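Local coordinates for UDP-D-quinovosamine 4-dehydrogenase (Vibrio fischeri, PDB 3NKL), which is probably an oxidoreductase and lyase of the polysaccharide synthase family, represented here by an internal fragment with a Rossmann-type domain, at residues L17-M22 with L70-S75; T97-D102 with G107-G112; K6-G11 with K55-L60. All blocks are in the same frame, centred on the assembly; numbering follows the deposited sequence. Where two conformers were deposited one is given.

In the fold
The three contacts belong to one Rossmann-type domain. Interactions 1 and 3 share its sheet, where strands 5-10 and 68-71 are neighbours. Their centres are 13 Å apart, and Leu70 O lies 2.8 Å from Tyr10 N, a probable hydrogen bond. Helix 14-25 of interaction 1 lies over one face and helix 57-64 of interaction 3 over the other. Interaction 2 begins where strand 94-97 ends. Its centre is 9 Å from that of interaction 1, and Met22 CE packs 3.5 Å from Ile111 CB. The centres of interactions 2 and 3 are 21 Å apart, without touching. Segments of interactions 1 and 2 reach the second subunit; the two sulfate ions adjoin interaction 3.

Interaction 1: L17-M22 with L70-S75; sequences LQLANM and LLAVPS
The first helix of a Rossmann-type domain is held to its central sheet here. Leu19 of helix 14-25 meets Leu70 of strand 68-71 and Ala72 of the loop that follows. One methyl of Leu19 does the touching. Its CD2 lies 4.1 Å from the CB of Leu70, and it is also 4.1 Å from the CB of Ala72. The same CD2 comes within 4.2 Å of CD1 of Leu70. CG of Leu19 stands opposite its own backbone N across the CA-CB bond (chi1 180°), and this carries the methyls out from the helix toward the strand. The Leu19 and Leu70 side chains cross at about a right angle. Ala72 offers a single methyl. The helix and loop backbones still stay well apart, with the CA atoms of Leu19 and Ala72 separated by 7.4 Å.

Strand 68-71 is an interior strand, parallel to both its neighbours, and its side chains alternate between two layers of helices. Leu70 points toward helix 14-25. Leu71 points away from it, into the layer of helix 78-89, where it touches Ile84, Ile85 and Leu88. This three-layer alpha-beta-alpha sandwich is the layout of the Rossmann-type fold. Gly11, Gly13 and Gly16 fit the GxGxxG pattern, consistent with a nucleotide-binding turn but unconfirmed. The methyl of Ala72 packs against this glycine-rich turn.

All three contacting residues are buried, and the joint is purely apolar, with no hydrogen bond between the segments. Ile9 of strand 5-10 and Ile98, in the loop after strand 94-97, also pack on Leu19. Further along the loop, Ser75 OG hydrogen-bonds to Lys41 NZ of the second subunit. Pro74 packs on Ser14 of that same subunit.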
# COMPACT_ATOMS: atom_id res chain seq x y z
N LEU B 17 0.96 5.49 -6.72
CA LEU B 17 1.73 6.69 -6.98
C LEU B 17 2.79 6.43 -8.04
O LEU B 17 2.99 7.24 -8.93
CB LEU B 17 2.39 7.21 -5.70
CG LEU B 17 3.24 8.46 -5.91
CD1 LEU B 17 2.39 9.54 -6.55
CD2 LEU B 17 3.85 8.94 -4.60
N GLN B 18 3.49 5.30 -7.92
CA GLN B 18 4.49 4.96 -8.93
C GLN B 18 3.83 4.72 -10.28
O GLN B 18 4.33 5.16 -11.31
CB GLN B 18 5.28 3.72 -8.52
CG GLN B 18 6.12 3.90 -7.30
CD GLN B 18 6.86 2.63 -6.97
OE1 GLN B 18 7.81 2.28 -7.67
NE2 GLN B 18 6.39 1.91 -5.96
N LEU B 19 2.70 4.02 -10.28
CA LEU B 19 1.98 3.84 -11.54
C LEU B 19 1.63 5.18 -12.16
O LEU B 19 1.82 5.39 -13.36
CB LEU B 19 0.71 3.02 -11.34
CG LEU B 19 -0.15 2.76 -12.58
CD1 LEU B 19 0.60 1.91 -13.59
CD2 LEU B 19 -1.45 2.06 -12.16
N ALA B 20 1.10 6.09 -11.36
CA ALA B 20 0.67 7.37 -11.92
C ALA B 20 1.85 8.08 -12.60
O ALA B 20 1.67 8.76 -13.60
CB ALA B 20 0.02 8.26 -10.87
N ASN B 21 3.06 7.91 -12.07
CA ASN B 21 4.26 8.47 -12.73
C ASN B 21 4.63 7.73 -14.00
O ASN B 21 5.00 8.34 -15.00
CB ASN B 21 5.46 8.45 -11.79
CG ASN B 21 5.35 9.46 -10.68
OD1 ASN B 21 6.07 9.39 -9.69
ND2 ASN B 21 4.46 10.42 -10.85
N MSE B 22 4.58 6.40 -13.94
CA MSE B 22 4.73 5.57 -15.12
C MSE B 22 3.85 6.17 -16.21
O MSE B 22 4.33 6.58 -17.27
CB MSE B 22 4.25 4.15 -14.82
CG MSE B 22 4.99 3.03 -15.54
SE MSE B 22 6.53 2.54 -14.48
CE MSE B 22 5.61 2.16 -12.80
N LEU B 70 -7.63 1.43 -13.51
CA LEU B 70 -6.43 0.65 -13.28
C LEU B 70 -6.27 0.32 -11.80
O LEU B 70 -6.31 1.22 -10.96
CB LEU B 70 -5.20 1.44 -13.75
CG LEU B 70 -5.26 2.02 -15.17
CD1 LEU B 70 -3.91 2.67 -15.48
CD2 LEU B 70 -5.59 0.95 -16.18
N LEU B 71 -6.05 -0.94 -11.48
CA LEU B 71 -5.91 -1.35 -10.08
C LEU B 71 -4.45 -1.35 -9.67
O LEU B 71 -3.62 -2.00 -10.31
CB LEU B 71 -6.47 -2.75 -9.86
CG LEU B 71 -7.95 -2.93 -10.20
CD1 LEU B 71 -8.37 -4.34 -9.85
CD2 LEU B 71 -8.81 -1.94 -9.44
N ALA B 72 -4.13 -0.61 -8.62
CA ALA B 72 -2.79 -0.60 -8.06
C ALA B 72 -2.93 -0.88 -6.56
O ALA B 72 -2.57 -0.04 -5.72
CB ALA B 72 -2.11 0.75 -8.32
N VAL B 73 -3.47 -2.05 -6.24
CA VAL B 73 -3.66 -2.49 -4.86
C VAL B 73 -3.07 -3.88 -4.63
O VAL B 73 -3.78 -4.81 -4.24
CB VAL B 73 -5.15 -2.51 -4.47
CG1 VAL B 73 -5.66 -1.07 -4.27
CG2 VAL B 73 -5.99 -3.27 -5.53
N PRO B 74 -1.76 -4.01 -4.84
CA PRO B 74 -1.08 -5.30 -4.66
C PRO B 74 -1.17 -5.80 -3.20
O PRO B 74 -1.01 -6.99 -2.94
CB PRO B 74 0.38 -5.00 -5.05
CG PRO B 74 0.53 -3.51 -4.89
CD PRO B 74 -0.84 -2.96 -5.32
N SER B 75 -1.47 -4.91 -2.25
CA SER B 75 -1.54 -5.39 -0.86
C SER B 75 -2.95 -5.82 -0.45
O SER B 75 -3.17 -6.19 0.70
CB SER B 75 -1.00 -4.35 0.13
OG SER B 75 -1.87 -3.24 0.23

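Interaction 2: T97-D102 with G107-G112; sequences TIPNLD and GKLSIG
Ile98 and Pro99 meet Leu109, Ser110 and Ile111 just beyond the end of strand 94-97. Thr97 comes first. Its OG1 donates to Ile98 O over 2.8 Å, in the carbonyl plane and on a lone pair. Lys81 NZ is a second partner of that hydroxyl.

Ile98 follows. Its CG1 sits between the backbone N and the carbonyl carbon (chi1 71°), and CG2 takes the place opposite the carbonyl carbon. That CG2 touches Ile111 O at 3.3 Å. The end of the other branch, CD1, lies 4.0 Å from Ile111 CG2. The two isoleucines run side by side and point the same way.

Pro99 presents its ring carbons. CG of Pro99 is 3.2 Å from Ser110 O. The same CG lies 3.6 Å from Leu109 CB. CB of the ring also meets the CD1 methyl of Leu109, at 3.8 Å. The contact joins the exit of the last parallel strand of the Rossmann-type sheet to the loop leading into strand 115-116. That strand runs antiparallel at the edge of the sheet, and the short helix 101-105 makes the connection. The loop has its own brace: Ser110 OG accepts from Gly112 N at 3.0 Å (N-H...O angle 157°), an ST turn.

Helix 101-105 starts after Asn100. Leu101 then packs on Leu17 of the second subunit. Asp102 OD1 hydrogen-bonds to Gln47 NE2 of the second subunit.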
# COMPACT_ATOMS: atom_id res chain seq x y z
N THR B 97 -4.97 -4.37 -14.21
CA THR B 97 -4.26 -4.43 -12.94
C THR B 97 -2.75 -4.49 -13.12
O THR B 97 -2.25 -5.10 -14.08
CB THR B 97 -4.69 -5.65 -12.07
OG1 THR B 97 -3.94 -5.67 -10.84
CG2 THR B 97 -4.44 -6.96 -12.80
N ILE B 98 -2.01 -3.88 -12.19
CA ILE B 98 -0.56 -4.06 -12.16
C ILE B 98 -0.28 -5.47 -11.62
O ILE B 98 -1.20 -6.14 -11.14
CB ILE B 98 0.11 -2.99 -11.27
CG1 ILE B 98 -0.18 -3.23 -9.78
CG2 ILE B 98 -0.35 -1.57 -11.70
CD1 ILE B 98 0.63 -2.27 -8.87
N PRO B 99 0.99 -5.93 -11.67
CA PRO B 99 1.33 -7.27 -11.18
C PRO B 99 1.01 -7.53 -9.71
O PRO B 99 0.79 -6.60 -8.94
CB PRO B 99 2.87 -7.35 -11.39
CG PRO B 99 3.09 -6.43 -12.59
CD PRO B 99 2.14 -5.27 -12.32
N ASN B 100 1.01 -8.80 -9.33
CA ASN B 100 0.90 -9.20 -7.94
C ASN B 100 2.14 -8.80 -7.15
O ASN B 100 3.23 -8.65 -7.71
CB ASN B 100 0.68 -10.71 -7.82
CG ASN B 100 -0.63 -11.14 -8.44
OD1 ASN B 100 -1.63 -10.41 -8.36
ND2 ASN B 100 -0.64 -12.31 -9.09
N LEU B 101 1.96 -8.67 -5.85
CA LEU B 101 3.02 -8.21 -4.97
C LEU B 101 4.33 -8.98 -5.15
O LEU B 101 5.40 -8.39 -5.28
CB LEU B 101 2.57 -8.29 -3.51
CG LEU B 101 3.62 -7.42 -2.82
CD1 LEU B 101 3.05 -6.11 -2.27
CD2 LEU B 101 4.47 -8.19 -1.85
N ASP B 102 4.25 -10.31 -5.17
CA ASP B 102 5.46 -11.12 -5.15
C ASP B 102 6.24 -10.94 -6.45
O ASP B 102 7.45 -11.11 -6.47
CB ASP B 102 5.14 -12.60 -4.91
CG ASP B 102 4.84 -12.91 -3.44
OD1 ASP B 102 5.36 -12.21 -2.53
OD2 ASP B 102 4.07 -13.85 -3.18
N GLY B 107 11.49 -7.50 -8.58
CA GLY B 107 11.52 -6.80 -9.85
C GLY B 107 11.32 -7.70 -11.06
O GLY B 107 11.68 -7.31 -12.17
N LYS B 108 10.77 -8.90 -10.88
CA LYS B 108 10.48 -9.74 -12.04
C LYS B 108 9.57 -9.00 -13.04
O LYS B 108 9.85 -8.97 -14.23
CB LYS B 108 9.81 -11.04 -11.63
CG LYS B 108 9.75 -12.04 -12.77
CD LYS B 108 8.55 -12.96 -12.68
CE LYS B 108 8.89 -14.33 -13.24
NZ LYS B 108 9.92 -14.23 -14.32
N LEU B 109 8.50 -8.40 -12.55
CA LEU B 109 7.57 -7.68 -13.43
C LEU B 109 7.57 -6.20 -13.03
O LEU B 109 7.77 -5.88 -11.87
CB LEU B 109 6.16 -8.26 -13.31
CG LEU B 109 5.95 -9.73 -13.69
CD1 LEU B 109 4.47 -10.08 -13.57
CD2 LEU B 109 6.44 -10.01 -15.14
N SER B 110 7.34 -5.32 -13.99
CA SER B 110 7.28 -3.89 -13.73
C SER B 110 5.86 -3.47 -13.33
O SER B 110 4.89 -4.06 -13.79
CB SER B 110 7.68 -3.13 -14.99
OG SER B 110 7.27 -1.78 -14.92
N ILE B 111 5.75 -2.45 -12.49
CA ILE B 111 4.45 -1.90 -12.12
C ILE B 111 3.68 -1.42 -13.35
O ILE B 111 2.44 -1.41 -13.37
CB ILE B 111 4.62 -0.75 -11.09
CG1 ILE B 111 5.12 -1.31 -9.76
CG2 ILE B 111 3.30 -0.05 -10.80
CD1 ILE B 111 5.28 -0.25 -8.69
N GLY B 112 4.40 -1.06 -14.40
CA GLY B 112 3.74 -0.55 -15.59
C GLY B 112 3.09 -1.63 -16.45
O GLY B 112 2.41 -1.31 -17.41

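Interaction 3: K6-G11 with K55-L60; sequences KVLIYG and KYLERL. With SO4 (sulfate ion), chain J; SO4 (sulfate ion), chain K.
Leu8 of strand 5-10 points toward helix 57-64 and meets Leu57 and Leu60. Its side chain crosses that of Leu57 obliquely and that of Leu60 at about a right angle. The CD1 methyl makes both contacts, at 3.9 Å to Leu57 CD2 and 4.2 Å to Leu60 CB. With CG opposite the carbonyl carbon (chi1 -57°) and the chain extended beyond it (chi2 174°), CD1 is the methyl that reaches the helix.

Tyr10 is two residues further along the strand. Its ring turns an edge to Leu57: CE2 lies 4.2 Å from Leu57 CD1, which sits near the ring plane. CD2 of Leu57 thus meets Leu8, and CD1 meets Tyr10. The phenol end reaches beyond the contact, where Tyr10 OH hydrogen-bonds to Asp37 OD1. Ile9, between them in sequence, faces helix 14-25 across the sheet.

Helix 57-64 belongs to the beta-alpha-beta crossover from strand 49-52 to strand 68-71. Near its N-terminal end, Lys55 N donates to O1 of one sulfate at 2.9 Å (angle 143°). Tyr56 OH donates to O1 of the second sulfate at 2.7 Å, and O3 of that ion lies at the edge of the Tyr56 ring, in its plane. One ring face has Arg59 NH1 above it, offset toward the rim. Lys43 NZ is another partner of Tyr56 OH.

The chemistry is divided. Buried apolar packing, without a hydrogen bond between the segments, joins helix to strand. Lys55 N and Tyr56 OH, near the helix's N-terminal end, bind sulfates that are probably from the crystallisation liquor, so they need not mark a natural ligand site.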
# COMPACT_ATOMS: atom_id res chain seq x y z
N LYS B 6 -8.32 8.73 -20.54
CA LYS B 6 -8.47 9.10 -19.14
C LYS B 6 -8.79 7.89 -18.26
O LYS B 6 -9.65 7.07 -18.60
CB LYS B 6 -9.55 10.17 -18.99
CG LYS B 6 -9.14 11.49 -19.68
CD LYS B 6 -10.15 12.57 -19.38
CE LYS B 6 -9.95 13.77 -20.29
NZ LYS B 6 -11.21 14.58 -20.37
N VAL B 7 -8.10 7.77 -17.14
CA VAL B 7 -8.37 6.64 -16.22
C VAL B 7 -8.44 7.11 -14.79
O VAL B 7 -7.93 8.18 -14.45
CB VAL B 7 -7.24 5.60 -16.25
CG1 VAL B 7 -6.98 5.09 -17.67
CG2 VAL B 7 -5.98 6.20 -15.67
N LEU B 8 -9.05 6.29 -13.93
CA LEU B 8 -8.83 6.41 -12.50
C LEU B 8 -7.86 5.33 -12.08
O LEU B 8 -7.84 4.23 -12.67
CB LEU B 8 -10.13 6.22 -11.71
CG LEU B 8 -11.30 7.14 -12.04
CD1 LEU B 8 -12.53 6.69 -11.26
CD2 LEU B 8 -10.94 8.58 -11.68
N ILE B 9 -7.08 5.62 -11.05
CA ILE B 9 -6.21 4.60 -10.45
C ILE B 9 -6.77 4.24 -9.09
O ILE B 9 -6.93 5.12 -8.23
CB ILE B 9 -4.77 5.09 -10.28
CG1 ILE B 9 -4.14 5.35 -11.65
CG2 ILE B 9 -3.94 4.10 -9.42
CD1 ILE B 9 -2.74 5.93 -11.59
N TYR B 10 -7.10 2.97 -8.91
CA TYR B 10 -7.62 2.50 -7.64
C TYR B 10 -6.40 2.09 -6.82
O TYR B 10 -5.72 1.13 -7.16
CB TYR B 10 -8.53 1.29 -7.86
CG TYR B 10 -9.61 1.10 -6.82
CD1 TYR B 10 -9.30 0.81 -5.49
CD2 TYR B 10 -10.96 1.22 -7.16
CE1 TYR B 10 -10.28 0.63 -4.54
CE2 TYR B 10 -11.96 1.04 -6.21
CZ TYR B 10 -11.62 0.76 -4.91
OH TYR B 10 -12.62 0.58 -3.99
N GLY B 11 -6.13 2.83 -5.74
CA GLY B 11 -5.01 2.56 -4.84
C GLY B 11 -4.12 3.79 -4.83
O GLY B 11 -3.43 4.06 -5.80
N LYS B 55 -17.06 5.82 -2.97
CA LYS B 55 -18.40 6.33 -3.21
C LYS B 55 -18.40 7.31 -4.39
O LYS B 55 -19.43 7.51 -5.04
CB LYS B 55 -18.94 7.03 -1.94
CG LYS B 55 -20.21 7.85 -2.15
CD LYS B 55 -20.71 8.40 -0.79
CE LYS B 55 -21.90 9.35 -0.93
NZ LYS B 55 -22.29 9.95 0.39
N TYR B 56 -17.25 7.91 -4.65
CA TYR B 56 -17.14 8.88 -5.75
C TYR B 56 -16.95 8.25 -7.14
O TYR B 56 -16.84 8.97 -8.12
CB TYR B 56 -16.01 9.88 -5.47
CG TYR B 56 -16.43 11.03 -4.57
CD1 TYR B 56 -16.24 12.34 -4.96
CD2 TYR B 56 -17.02 10.79 -3.35
CE1 TYR B 56 -16.63 13.39 -4.13
CE2 TYR B 56 -17.42 11.83 -2.52
CZ TYR B 56 -17.22 13.13 -2.92
OH TYR B 56 -17.61 14.17 -2.10
N LEU B 57 -16.86 6.92 -7.22
CA LEU B 57 -16.59 6.24 -8.50
C LEU B 57 -17.57 6.65 -9.61
O LEU B 57 -17.17 7.05 -10.70
CB LEU B 57 -16.65 4.72 -8.32
CG LEU B 57 -15.35 4.03 -7.91
CD1 LEU B 57 -15.67 2.60 -7.51
CD2 LEU B 57 -14.34 4.05 -9.05
N GLU B 58 -18.85 6.52 -9.33
CA GLU B 58 -19.86 6.81 -10.35
C GLU B 58 -19.75 8.23 -10.87
O GLU B 58 -19.74 8.46 -12.08
CB GLU B 58 -21.26 6.54 -9.82
CG GLU B 58 -21.58 5.06 -9.80
CD GLU B 58 -22.45 4.66 -8.64
OE1 GLU B 58 -22.01 3.81 -7.83
OE2 GLU B 58 -23.58 5.18 -8.54
N ARG B 59 -19.65 9.19 -9.96
CA ARG B 59 -19.65 10.58 -10.38
C ARG B 59 -18.38 10.97 -11.14
O ARG B 59 -18.43 11.82 -12.02
CB ARG B 59 -19.92 11.52 -9.21
CG ARG B 59 -18.80 11.66 -8.19
CD ARG B 59 -19.29 12.43 -6.94
NE ARG B 59 -20.10 11.58 -6.06
CZ ARG B 59 -20.54 11.94 -4.86
NH1 ARG B 59 -20.27 13.15 -4.37
NH2 ARG B 59 -21.26 11.09 -4.14
N LEU B 60 -17.25 10.36 -10.81
CA LEU B 60 -15.99 10.67 -11.50
C LEU B 60 -15.97 10.03 -12.88
O LEU B 60 -15.52 10.64 -13.85
CB LEU B 60 -14.79 10.16 -10.67
CG LEU B 60 -14.48 10.93 -9.38
CD1 LEU B 60 -13.47 10.15 -8.52
CD2 LEU B 60 -13.95 12.33 -9.70
S SO4 J . -18.12 13.54 1.32
O1 SO4 J . -17.18 14.39 0.60
O2 SO4 J . -18.75 14.33 2.37
O3 SO4 J . -19.16 13.01 0.43
O4 SO4 J . -17.40 12.42 1.92
S SO4 K . -17.27 4.24 0.55
O1 SO4 K . -16.68 5.40 -0.09
O2 SO4 K . -16.22 3.45 1.22
O3 SO4 K . -18.24 4.70 1.54
O4 SO4 K . -17.95 3.40 -0.45